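Local coordinates for protein HTH-type transcriptional repressor NemR (Escherichia coli, PDB 4YZE) that represses transcription of the nemRA-gloA operon by binding the NemR box, and responds to electrophiles and reactive chlorine species such as bleach, at residues 179-182 and 183-186; 83-86 and 87-91. The protein carries 5 engineered substitutions. All coordinates share one frame; numbering follows the deposited sequence.

Interaction 1. Residues 179-182 and 183-186; sequences SRSF and EPLE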
ATOM      1  N   SER A 179      -1.326  -4.982 -10.307  1.00 42.57           N
ATOM      2  CA  SER A 179      -1.771  -6.060 -11.175  1.00 39.33           C
ATOM      3  C   SER A 179      -2.759  -5.601 -12.232  1.00 37.13           C
ATOM      4  O   SER A 179      -3.149  -6.396 -13.079  1.00 37.89           O
ATOM      5  CB  SER A 179      -2.448  -7.151 -10.359  1.00 37.64           C
ATOM      6  OG  SER A 179      -3.640  -6.665  -9.762  1.00 35.71           O
ATOM      7  N   ARG A 180      -3.200  -4.345 -12.172  1.00 33.62           N
ATOM      8  CA  ARG A 180      -4.276  -3.893 -13.072  1.00 34.58           C
ATOM      9  C   ARG A 180      -5.483  -4.839 -13.044  1.00 36.10           C
ATOM     10  O   ARG A 180      -6.033  -5.208 -14.077  1.00 38.43           O
ATOM     11  CB  ARG A 180      -3.773  -3.753 -14.513  1.00 35.65           C
ATOM     12  CG  ARG A 180      -2.470  -2.937 -14.660  1.00 40.54           C
ATOM     13  CD  ARG A 180      -2.446  -2.314 -16.050  1.00 56.31           C
ATOM     14  NE  ARG A 180      -1.122  -2.283 -16.656  1.00 70.70           N
ATOM     15  CZ  ARG A 180      -0.604  -3.280 -17.368  1.00 71.25           C
ATOM     16  NH1 ARG A 180      -1.291  -4.397 -17.549  1.00 83.64           N
ATOM     17  NH2 ARG A 180       0.603  -3.166 -17.890  1.00 53.41           N
ATOM     18  N   SER A 181      -5.894  -5.247 -11.857  1.00 36.32           N
ATOM     19  CA  SER A 181      -7.089  -6.075 -11.744  1.00 31.99           C
ATOM     20  C   SER A 181      -7.831  -5.464 -10.591  1.00 30.72           C
ATOM     21  O   SER A 181      -7.195  -4.965  -9.639  1.00 31.81           O
ATOM     22  CB  SER A 181      -6.714  -7.527 -11.426  1.00 32.08           C
ATOM     23  OG  SER A 181      -7.859  -8.317 -11.126  1.00 33.03           O
ATOM     24  N   PHE A 182      -9.159  -5.464 -10.647  1.00 31.18           N
ATOM     25  CA  PHE A 182      -9.907  -5.029  -9.466  1.00 38.62           C
ATOM     26  C   PHE A 182     -10.236  -6.210  -8.541  1.00 32.50           C
ATOM     27  O   PHE A 182     -10.930  -6.057  -7.530  1.00 32.73           O
ATOM     28  CB  PHE A 182     -11.146  -4.205  -9.840  1.00 41.54           C
ATOM     29  CG  PHE A 182     -11.941  -4.795 -10.956  1.00 50.67           C
ATOM     30  CD1 PHE A 182     -12.817  -5.845 -10.715  1.00 52.50           C
ATOM     31  CD2 PHE A 182     -11.816  -4.305 -12.252  1.00 47.14           C
ATOM     32  CE1 PHE A 182     -13.554  -6.407 -11.756  1.00 55.45           C
ATOM     33  CE2 PHE A 182     -12.549  -4.860 -13.300  1.00 45.86           C
ATOM     34  CZ  PHE A 182     -13.419  -5.914 -13.048  1.00 51.19           C
ATOM     35  N   GLU A 183      -9.694  -7.382  -8.868  1.00 31.84           N
ATOM     36  CA  GLU A 183      -9.883  -8.560  -8.007  1.00 33.98           C
ATOM     37  C   GLU A 183      -9.478  -8.322  -6.537  1.00 31.18           C
ATOM     38  O   GLU A 183     -10.194  -8.731  -5.639  1.00 32.50           O
ATOM     39  CB  GLU A 183      -9.193  -9.798  -8.601  1.00 37.52           C
ATOM     40  CG  GLU A 183      -9.606 -11.122  -7.973  1.00 35.51           C
ATOM     41  CD  GLU A 183      -8.907 -11.382  -6.645  1.00 41.18           C
ATOM     42  OE1 GLU A 183      -7.789 -10.841  -6.447  1.00 33.53           O
ATOM     43  OE2 GLU A 183      -9.477 -12.126  -5.803  1.00 40.07           O
ATOM     44  N   PRO A 184      -8.343  -7.646  -6.285  1.00 27.90           N
ATOM     45  CA  PRO A 184      -8.027  -7.397  -4.876  1.00 26.87           C
ATOM     46  C   PRO A 184      -9.085  -6.561  -4.169  1.00 35.00           C
ATOM     47  O   PRO A 184      -9.321  -6.784  -2.970  1.00 36.95           O
ATOM     48  CB  PRO A 184      -6.712  -6.596  -4.957  1.00 26.42           C
ATOM     49  CG  PRO A 184      -6.044  -7.069  -6.257  1.00 27.39           C
ATOM     50  CD  PRO A 184      -7.214  -7.305  -7.192  1.00 28.16           C
ATOM     51  N   LEU A 185      -9.704  -5.615  -4.876  1.00 31.39           N
ATOM     52  CA  LEU A 185     -10.770  -4.789  -4.276  1.00 27.19           C
ATOM     53  C   LEU A 185     -12.054  -5.617  -4.061  1.00 27.89           C
ATOM     54  O   LEU A 185     -12.657  -5.533  -3.000  1.00 30.42           O
ATOM     55  CB  LEU A 185     -11.052  -3.527  -5.111  1.00 30.82           C
ATOM     56  CG  LEU A 185      -9.795  -2.653  -5.301  1.00 35.07           C
ATOM     57  CD1 LEU A 185      -9.948  -1.569  -6.400  1.00 32.29           C
ATOM     58  CD2 LEU A 185      -9.426  -2.014  -3.985  1.00 33.93           C
ATOM     59  N   GLU A 186     -12.462  -6.416  -5.055  1.00 29.03           N
ATOM     60  CA  GLU A 186     -13.669  -7.237  -4.904  1.00 36.13           C
ATOM     61  C   GLU A 186     -13.396  -8.222  -3.792  1.00 33.96           C
ATOM     62  O   GLU A 186     -14.265  -8.513  -2.988  1.00 30.57           O
ATOM     63  CB  GLU A 186     -14.057  -7.991  -6.193  1.00 32.42           C
ATOM     64  CG  GLU A 186     -14.345  -7.086  -7.375  1.00 50.45           C
ATOM     65  CD  GLU A 186     -14.565  -7.854  -8.688  1.00 60.63           C
ATOM     66  OE1 GLU A 186     -13.851  -8.853  -8.945  1.00 54.04           O
ATOM     67  OE2 GLU A 186     -15.458  -7.448  -9.465  1.00 65.78           O
TER
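F182 and E186 meet across the first turn of a helix, by backbone and side chain alike. The carbonyl O of F182, the N-cap residue, accepts from E186 N at 2.9 Å with an N-H...O angle of 166°, the first i to i+4 bond of helix 183-195. The amide of E183, in the first turn, has no carbonyl of a preceding helical turn to bond and is taken up from the loop before it: it donates to S181 OG over 3.1 Å. The hydroxyl is brought forward to it because OG stands anti to the backbone N (chi1 172°), a short reach that suits serine. P184 fits the first turn because it has no amide hydrogen to leave without an acceptor; its CD rests 3.4 Å from S181 O. S179 OG is satisfied within its own helix, by Q175 O.

Further out, the carboxylate of E186 stands at the edge of the F182 ring, with OE2 3.2 Å from CE1 and near the ring plane. Because CD and OE2 lie at this edge, the acid meets the slightly positive rim hydrogens; the carboxylate is turned steeply, 79°, against the ring.

Just upstream, R180, with positive phi, is the C' residue of a Schellman motif that ends helix 158-179; its NH2 forms a salt bridge with E122 of the second subunit. The turn thus links helix 158-179 to helix 183-195: L185 packs on A172 and A176 of the former, while F182, L185 and E186 all touch L96 of helix 84-97.

Interaction 2. Residues 83-86 and 87-91; sequences NYRD and RILAY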
ATOM      1  N   ASN A  83     -28.211   1.135   7.008  1.00 61.92           N
ATOM      2  CA  ASN A  83     -27.607   1.112   8.339  1.00 53.21           C
ATOM      3  C   ASN A  83     -26.086   1.228   8.312  1.00 53.18           C
ATOM      4  O   ASN A  83     -25.472   1.315   7.232  1.00 53.87           O
ATOM      5  CB  ASN A  83     -28.077  -0.115   9.157  1.00 58.97           C
ATOM      6  CG  ASN A  83     -27.677  -1.464   8.522  1.00 60.84           C
ATOM      7  OD1 ASN A  83     -26.696  -1.568   7.773  1.00 51.93           O
ATOM      8  ND2 ASN A  83     -28.433  -2.510   8.855  1.00 53.70           N
ATOM      9  N   TYR A  84     -25.469   1.230   9.489  1.00 47.37           N
ATOM     10  CA  TYR A  84     -24.018   1.404   9.547  1.00 51.61           C
ATOM     11  C   TYR A  84     -23.256   0.292   8.845  1.00 51.65           C
ATOM     12  O   TYR A  84     -22.158   0.517   8.372  1.00 47.90           O
ATOM     13  CB  TYR A  84     -23.534   1.566  10.981  1.00 44.48           C
ATOM     14  CG  TYR A  84     -24.043   2.834  11.598  1.00 58.00           C
ATOM     15  CD1 TYR A  84     -23.540   4.061  11.205  1.00 45.22           C
ATOM     16  CD2 TYR A  84     -25.053   2.808  12.555  1.00 56.64           C
ATOM     17  CE1 TYR A  84     -24.012   5.231  11.750  1.00 53.65           C
ATOM     18  CE2 TYR A  84     -25.528   3.974  13.109  1.00 59.78           C
ATOM     19  CZ  TYR A  84     -25.009   5.180  12.702  1.00 61.25           C
ATOM     20  OH  TYR A  84     -25.488   6.342  13.258  1.00 72.45           O
ATOM     21  N   ARG A  85     -23.823  -0.909   8.785  1.00 52.47           N
ATOM     22  CA  ARG A  85     -23.133  -1.967   8.073  1.00 45.21           C
ATOM     23  C   ARG A  85     -23.168  -1.656   6.571  1.00 53.65           C
ATOM     24  O   ARG A  85     -22.132  -1.753   5.898  1.00 42.11           O
ATOM     25  CB  ARG A  85     -23.725  -3.343   8.375  1.00 46.41           C
ATOM     26  CG  ARG A  85     -23.007  -4.475   7.657  1.00 44.33           C
ATOM     27  CD  ARG A  85     -23.462  -5.839   8.108  1.00 45.83           C
ATOM     28  NE  ARG A  85     -22.823  -6.910   7.344  1.00 45.72           N
ATOM     29  CZ  ARG A  85     -23.202  -7.290   6.124  1.00 46.91           C
ATOM     30  NH1 ARG A  85     -24.214  -6.687   5.510  1.00 48.24           N
ATOM     31  NH2 ARG A  85     -22.568  -8.281   5.512  1.00 47.10           N
ATOM     32  N   ASP A  86     -24.342  -1.267   6.060  1.00 45.44           N
ATOM     33  CA  ASP A  86     -24.485  -0.901   4.651  1.00 47.91           C
ATOM     34  C   ASP A  86     -23.518   0.216   4.267  1.00 44.27           C
ATOM     35  O   ASP A  86     -22.936   0.216   3.174  1.00 44.75           O
ATOM     36  CB  ASP A  86     -25.908  -0.428   4.358  1.00 56.41           C
ATOM     37  CG  ASP A  86     -26.955  -1.495   4.629  1.00 65.79           C
ATOM     38  OD1 ASP A  86     -26.643  -2.705   4.513  1.00 62.29           O
ATOM     39  OD2 ASP A  86     -28.105  -1.109   4.942  1.00 74.86           O
ATOM     40  N   ARG A  87     -23.358   1.182   5.162  1.00 45.35           N
ATOM     41  CA  ARG A  87     -22.515   2.332   4.869  1.00 52.23           C
ATOM     42  C   ARG A  87     -21.042   1.945   4.820  1.00 46.30           C
ATOM     43  O   ARG A  87     -20.308   2.381   3.946  1.00 46.92           O
ATOM     44  CB  ARG A  87     -22.770   3.448   5.879  1.00 55.90           C
ATOM     45  CG  ARG A  87     -24.176   4.021   5.763  1.00 61.46           C
ATOM     46  CD  ARG A  87     -24.487   4.924   6.942  1.00 65.52           C
ATOM     47  NE  ARG A  87     -25.921   5.008   7.196  1.00 75.89           N
ATOM     48  CZ  ARG A  87     -26.486   5.869   8.036  1.00 76.27           C
ATOM     49  NH1 ARG A  87     -25.736   6.736   8.706  1.00 69.14           N
ATOM     50  NH2 ARG A  87     -27.802   5.866   8.198  1.00 80.78           N
ATOM     51  N   ILE A  88     -20.621   1.101   5.747  1.00 44.35           N
ATOM     52  CA  ILE A  88     -19.261   0.594   5.709  1.00 48.29           C
ATOM     53  C   ILE A  88     -18.981  -0.187   4.423  1.00 52.07           C
ATOM     54  O   ILE A  88     -17.936   0.025   3.789  1.00 48.75           O
ATOM     55  CB  ILE A  88     -18.944  -0.225   6.954  1.00 47.64           C
ATOM     56  CG1 ILE A  88     -18.811   0.723   8.141  1.00 40.68           C
ATOM     57  CG2 ILE A  88     -17.652  -1.007   6.778  1.00 50.15           C
ATOM     58  CD1 ILE A  88     -18.787   0.029   9.481  1.00 37.45           C
ATOM     59  N   LEU A  89     -19.908  -1.057   4.012  1.00 41.61           N
ATOM     60  CA  LEU A  89     -19.715  -1.800   2.779  1.00 45.22           C
ATOM     61  C   LEU A  89     -19.617  -0.840   1.593  1.00 46.16           C
ATOM     62  O   LEU A  89     -18.892  -1.101   0.631  1.00 45.52           O
ATOM     63  CB  LEU A  89     -20.840  -2.814   2.557  1.00 50.21           C
ATOM     64  CG  LEU A  89     -20.956  -3.883   3.643  1.00 51.50           C
ATOM     65  CD1 LEU A  89     -22.020  -4.899   3.297  1.00 54.46           C
ATOM     66  CD2 LEU A  89     -19.629  -4.576   3.884  1.00 54.38           C
ATOM     67  N   ALA A  90     -20.341   0.275   1.670  1.00 44.95           N
ATOM     68  CA  ALA A  90     -20.373   1.228   0.569  1.00 50.78           C
ATOM     69  C   ALA A  90     -18.994   1.888   0.371  1.00 53.16           C
ATOM     70  O   ALA A  90     -18.616   2.246  -0.747  1.00 48.56           O
ATOM     71  CB  ALA A  90     -21.460   2.265   0.801  1.00 42.86           C
ATOM     72  N   TYR A  91     -18.262   2.037   1.471  1.00 50.93           N
ATOM     73  CA  TYR A  91     -16.901   2.550   1.450  1.00 53.68           C
ATOM     74  C   TYR A  91     -16.064   1.682   0.538  1.00 51.05           C
ATOM     75  O   TYR A  91     -15.346   2.196  -0.320  1.00 47.79           O
ATOM     76  CB  TYR A  91     -16.338   2.557   2.873  1.00 50.69           C
ATOM     77  CG  TYR A  91     -14.849   2.827   3.047  1.00 51.58           C
ATOM     78  CD1 TYR A  91     -14.295   4.071   2.751  1.00 43.39           C
ATOM     79  CD2 TYR A  91     -14.013   1.851   3.590  1.00 54.91           C
ATOM     80  CE1 TYR A  91     -12.932   4.320   2.954  1.00 48.36           C
ATOM     81  CE2 TYR A  91     -12.667   2.079   3.790  1.00 50.83           C
ATOM     82  CZ  TYR A  91     -12.122   3.315   3.477  1.00 53.10           C
ATOM     83  OH  TYR A  91     -10.766   3.526   3.696  1.00 43.00           O
TER
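R87 N donates to N83 O at 3.0 Å, opening a run of i to i+4 bonds that carries the chain from the N-cap N83 into helix 84-97. I88, L89 and A90 follow, donating to the carbonyls of Y84, R85 and D86; the last is the most bent, at 137°.

Ahead of them, two reciprocal bonds close the helix start. N83 OD1 accepts from D86 N at 2.9 Å, nearly straight at 167°, and D86 OD2 accepts from N83 N at 3.1 Å, meeting it from above the carboxylate plane. Asparagine and aspartate suit these places because their short side chains carry acceptors back to the main chain.

R87 runs alongside Y84, its chain extended from CG to NE, and sets CZ 4.9 Å from the ring centroid in an off-centre cation-pi contact; ring and guanidinium planes are 50° apart, so the approach is inclined. R87 NH2 bonds G82 O and NH1 bonds L77 O, tying the helix start to helix 54-79 and the loop after it. With an alanine here, G82 O and L77 O would probably lose these donors and the Y84 ring its cation. L89 CD1 lies over one face of the R85 guanidinium, 3.6 Å from NH1, while R85 NE and NH2 bond I196 O and K193 O.

The N83-D86 pairing is a capping box, here starting helix 84-97 of the TetR-type C-terminal domain.

How the interactions relate
Interaction 2 comes first along the chain, at the start of helix 84-97; interaction 1 follows where helix 158-179 gives way to helix 183-195, so both concern helix starts in the TetR-like C-terminal region. Their centres are 20 Å and their nearest atoms about 8 Å apart. Residues of interaction 1 pack on T95 and L96, L89 of interaction 2 on V192 and K193: late residues of helix 84-97 meet the start of helix 183-195 and earlier ones its end, so the two run in opposite senses. The side chain of L185 is about 9 Å from that of C108, which plays a central role in the response to reactive chlorine species; interaction 2 lies away from that site.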